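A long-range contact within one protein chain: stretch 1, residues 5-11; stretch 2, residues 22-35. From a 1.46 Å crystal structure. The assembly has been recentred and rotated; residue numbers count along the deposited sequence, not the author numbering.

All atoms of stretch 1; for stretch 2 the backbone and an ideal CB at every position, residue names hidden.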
# COMPACT_ATOMS: atom_id res chain seq x y z
N VAL A 5 12.83 1.14 -22.28
CA VAL A 5 12.04 2.01 -21.40
C VAL A 5 11.97 1.37 -20.01
O VAL A 5 11.62 0.16 -19.87
CB VAL A 5 10.62 2.19 -21.92
CG1 VAL A 5 9.81 3.07 -20.98
CG2 VAL A 5 10.63 2.78 -23.33
N LEU A 6 12.30 2.15 -18.99
CA LEU A 6 12.14 1.73 -17.59
C LEU A 6 10.67 2.00 -17.18
O LEU A 6 10.22 3.12 -17.13
CB LEU A 6 13.08 2.49 -16.63
CG LEU A 6 13.11 2.00 -15.17
CD1 LEU A 6 13.81 0.66 -15.03
CD2 LEU A 6 13.80 3.03 -14.27
N LYS A 7 9.97 0.93 -16.85
CA LYS A 7 8.52 0.95 -16.67
C LYS A 7 8.23 0.88 -15.18
O LYS A 7 8.61 -0.06 -14.51
CB LYS A 7 7.88 -0.21 -17.43
CG LYS A 7 8.11 -0.15 -18.95
CD LYS A 7 7.67 -1.44 -19.63
CE LYS A 7 8.61 -1.80 -20.78
NZ LYS A 7 9.90 -2.34 -20.29
N VAL A 8 7.64 1.95 -14.68
CA VAL A 8 7.27 2.14 -13.28
C VAL A 8 5.82 1.74 -13.08
O VAL A 8 4.95 2.07 -13.88
CB VAL A 8 7.51 3.60 -12.83
CG1 VAL A 8 6.97 3.90 -11.43
CG2 VAL A 8 9.00 3.94 -12.87
N GLY A 9 5.58 0.97 -12.04
CA GLY A 9 4.22 0.57 -11.65
C GLY A 9 3.99 0.77 -10.15
O GLY A 9 4.91 1.14 -9.38
N ALA A 10 2.76 0.53 -9.75
CA ALA A 10 2.37 0.69 -8.36
C ALA A 10 1.06 -0.01 -8.09
O ALA A 10 0.15 -0.01 -8.92
CB ALA A 10 2.23 2.15 -8.04
N ILE A 11 0.93 -0.58 -6.90
CA ILE A 11 -0.38 -1.08 -6.49
C ILE A 11 -1.39 0.09 -6.49
O ILE A 11 -1.05 1.20 -6.04
CB ILE A 11 -0.37 -1.81 -5.13
CG1 ILE A 11 0.26 -0.94 -4.02
CG2 ILE A 11 0.35 -3.17 -5.26
CD1 ILE A 11 -0.04 -1.46 -2.64
N UNK A 22 1.55 11.40 -8.65
CA UNK A 22 2.71 10.87 -7.91
C UNK A 22 3.68 10.18 -8.84
O UNK A 22 4.90 10.51 -8.85
CB UNK A 22 2.26 9.90 -6.82
N UNK A 23 3.20 9.19 -9.57
CA UNK A 23 4.12 8.32 -10.31
C UNK A 23 4.64 8.92 -11.60
O UNK A 23 5.76 8.64 -12.03
CB UNK A 23 3.43 6.99 -10.63
N UNK A 24 3.88 9.84 -12.17
CA UNK A 24 4.41 10.60 -13.32
C UNK A 24 5.52 11.56 -12.85
O UNK A 24 6.56 11.69 -13.55
CB UNK A 24 3.29 11.38 -14.01
N UNK A 25 5.34 12.24 -11.72
CA UNK A 25 6.40 13.16 -11.23
C UNK A 25 7.68 12.41 -10.85
O UNK A 25 8.80 12.80 -11.19
CB UNK A 25 5.90 13.95 -10.02
N UNK A 26 7.49 11.27 -10.20
CA UNK A 26 8.60 10.35 -9.84
C UNK A 26 9.37 9.91 -11.08
O UNK A 26 10.61 9.99 -11.14
CB UNK A 26 8.07 9.12 -9.10
N UNK A 27 8.63 9.46 -12.08
CA UNK A 27 9.21 8.96 -13.33
C UNK A 27 10.04 10.03 -14.05
O UNK A 27 11.11 9.76 -14.56
CB UNK A 27 8.10 8.46 -14.26
N UNK A 28 9.53 11.25 -14.05
CA UNK A 28 10.24 12.34 -14.73
C UNK A 28 11.57 12.67 -14.05
O UNK A 28 12.57 12.92 -14.72
CB UNK A 28 9.36 13.59 -14.78
N UNK A 29 11.59 12.62 -12.73
CA UNK A 29 12.82 12.87 -11.96
C UNK A 29 13.83 11.72 -12.19
O UNK A 29 15.01 11.96 -12.40
CB UNK A 29 12.50 13.01 -10.47
N UNK A 30 13.38 10.48 -12.10
CA UNK A 30 14.26 9.35 -12.43
C UNK A 30 14.87 9.46 -13.82
O UNK A 30 16.06 9.22 -14.03
CB UNK A 30 13.48 8.04 -12.32
N UNK A 31 14.04 9.85 -14.78
CA UNK A 31 14.50 9.97 -16.16
C UNK A 31 15.60 11.02 -16.30
O UNK A 31 16.57 10.82 -17.02
CB UNK A 31 13.33 10.32 -17.08
N UNK A 32 15.45 12.13 -15.60
CA UNK A 32 16.47 13.20 -15.63
C UNK A 32 17.81 12.72 -15.04
O UNK A 32 18.88 12.94 -15.62
CB UNK A 32 15.97 14.42 -14.86
N UNK A 33 17.75 12.05 -13.89
CA UNK A 33 18.95 11.60 -13.18
C UNK A 33 19.63 10.38 -13.77
O UNK A 33 20.87 10.27 -13.73
CB UNK A 33 18.59 11.30 -11.72
N UNK A 34 18.84 9.45 -14.28
CA UNK A 34 19.36 8.22 -14.92
C UNK A 34 19.64 8.30 -16.42
O UNK A 34 20.28 7.42 -16.97
CB UNK A 34 18.36 7.08 -14.69
N UNK A 35 19.14 9.36 -17.06
CA UNK A 35 19.33 9.58 -18.51
C UNK A 35 18.80 8.38 -19.32
O UNK A 35 19.44 7.86 -20.23
CB UNK A 35 20.81 9.81 -18.82

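Stretch 1 is mostly strand, ending at Ala10, and its side chains at Leu6, Val8 and Ala10 point toward a helix running nearly antiparallel to it (151° between the axes, closest approach 9.4 Å). What the strand offers is apolar: two branched aliphatic side chains and one methyl.

At position 22 the CA-to-CB bond points sideways, and no atom of stretch 1 lies within 5.5 Å of the ideal CB, so only a long chain could come near. Arg22 is such a chain; a water O accepts a weak hydrogen bond from Arg22 NH2 (3.0 Å) and donates to Ile11 O (2.9 Å from the water O).

Position 23 points toward the strand, its ideal CB 4.8 Å from Val8 CG1, with the small Ala10 leaving space beside it. A large apolar or aromatic group would suit. Phe23 has chi1 m. Ala10 CB sits over one face of its ring, 3.7 Å from the centroid and 26° off the normal, a CH-pi contact; Phe23 CD1 also lies 4.2 Å from Val8 CG1.

Position 24 points away and 25 is out of reach; stretch 1 sets no demand, so many residues would do. They are Asn24 and Leu25.

Position 26 points toward Val8, but its ideal CB has nothing within 5.5 Å. A leucine, methionine or aromatic could span the gap. Phe26, chi1 t, places CD2 4.3 Å from Val8 CG1.

Position 27 is where the chains approach closely, CA to CA 7.1 Å from Val8, with the ideal CB 4.8 Å from Val8 CG2. Little room remains, favouring alanine, serine or another small residue. Ser27 puts OG 3.7 Å from Val8 CG2; the hydroxyl donates to Phe23 O (OG to O 2.8 Å), one turn back.

Positions 28 and 29 are out of reach, and polar residues are acceptable: Lys28 and Glu29.

Position 30 points toward Leu6, its ideal CB 5.4 Å from Leu6 CD2. A medium aliphatic fits. Leu30, its chi1 of -102° lying between wells, brings CD2 4.3 Å from Leu6 CD2.

Position 31 points sideways, CA to CA 8.7 Å from Leu6, and 32 and 33 are out of reach; many residues, polar ones included, would do. They are Ser31, Lys32 and Gln33, whose NE2 donates to Glu29 OE2 (2.9 Å).

Position 34 points toward Leu6 from beyond 5.5 Å, calling for a longer apolar chain. Leu34 (m, t) reaches Leu6 CD2 with CD1, at 4.4 Å.

Position 35 has phi/psi of 57/46, left-handed, which glycine, asparagine or aspartate tolerate best. It is Asp35.

Stretch 2 (22-35) RFNLFSKELSKQLD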
# COMPACT_ATOMS: atom_id res chain seq x y z
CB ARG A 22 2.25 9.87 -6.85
CG ARG A 22 3.36 9.33 -6.00
CD ARG A 22 2.85 8.99 -4.65
NE ARG A 22 2.21 7.70 -4.63
CZ ARG A 22 1.65 7.18 -3.54
NH1 ARG A 22 1.62 7.88 -2.41
NH2 ARG A 22 1.13 5.97 -3.60
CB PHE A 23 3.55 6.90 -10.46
CG PHE A 23 3.47 6.21 -9.15
CD1 PHE A 23 4.63 5.82 -8.47
CD2 PHE A 23 2.24 6.02 -8.52
CE1 PHE A 23 4.55 5.26 -7.22
CE2 PHE A 23 2.16 5.43 -7.28
CZ PHE A 23 3.32 5.06 -6.63
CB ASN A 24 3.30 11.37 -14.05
CG ASN A 24 2.37 10.48 -14.86
OD1 ASN A 24 2.73 9.41 -15.36
ND2 ASN A 24 1.12 10.95 -15.03
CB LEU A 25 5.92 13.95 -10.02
CG LEU A 25 4.96 15.10 -10.28
CD1 LEU A 25 4.47 15.65 -8.95
CD2 LEU A 25 5.61 16.20 -11.12
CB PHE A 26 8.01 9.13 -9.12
CG PHE A 26 9.04 8.12 -8.67
CD1 PHE A 26 9.77 8.30 -7.50
CD2 PHE A 26 9.26 6.98 -9.42
CE1 PHE A 26 10.71 7.37 -7.09
CE2 PHE A 26 10.21 6.05 -9.03
CZ PHE A 26 10.92 6.23 -7.86
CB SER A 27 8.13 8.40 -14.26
OG SER A 27 7.55 7.23 -13.66
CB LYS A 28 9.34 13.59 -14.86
CG LYS A 28 8.37 13.51 -16.03
CD LYS A 28 7.43 14.71 -16.08
CE LYS A 28 6.27 14.49 -17.05
NZ LYS A 28 6.55 15.01 -18.41
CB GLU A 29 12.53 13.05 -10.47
CG GLU A 29 13.76 13.40 -9.61
CD GLU A 29 14.48 14.68 -10.07
OE1 GLU A 29 13.83 15.59 -10.65
OE2 GLU A 29 15.72 14.77 -9.84
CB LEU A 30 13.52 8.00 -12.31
CG LEU A 30 13.82 7.22 -11.05
CD1 LEU A 30 13.49 8.02 -9.79
CD2 LEU A 30 13.04 5.92 -11.11
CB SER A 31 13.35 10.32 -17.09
OG SER A 31 13.84 10.53 -18.40
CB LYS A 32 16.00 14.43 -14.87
CG LYS A 32 15.00 15.29 -15.63
CD LYS A 32 14.63 16.53 -14.84
CE LYS A 32 13.40 17.21 -15.41
NZ LYS A 32 12.89 18.29 -14.53
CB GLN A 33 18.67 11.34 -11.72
CG GLN A 33 18.28 12.58 -10.93
CD GLN A 33 18.52 12.42 -9.43
OE1 GLN A 33 19.57 11.92 -8.99
NE2 GLN A 33 17.53 12.80 -8.63
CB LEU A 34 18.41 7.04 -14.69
CG LEU A 34 18.21 6.74 -13.20
CD1 LEU A 34 17.04 5.79 -13.01
CD2 LEU A 34 19.47 6.22 -12.53
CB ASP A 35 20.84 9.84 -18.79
CG ASP A 35 21.21 9.85 -20.28
OD1 ASP A 35 20.35 9.82 -21.18
OD2 ASP A 35 22.41 9.86 -20.55
O HOH W 1 0.36 3.42 -4.90
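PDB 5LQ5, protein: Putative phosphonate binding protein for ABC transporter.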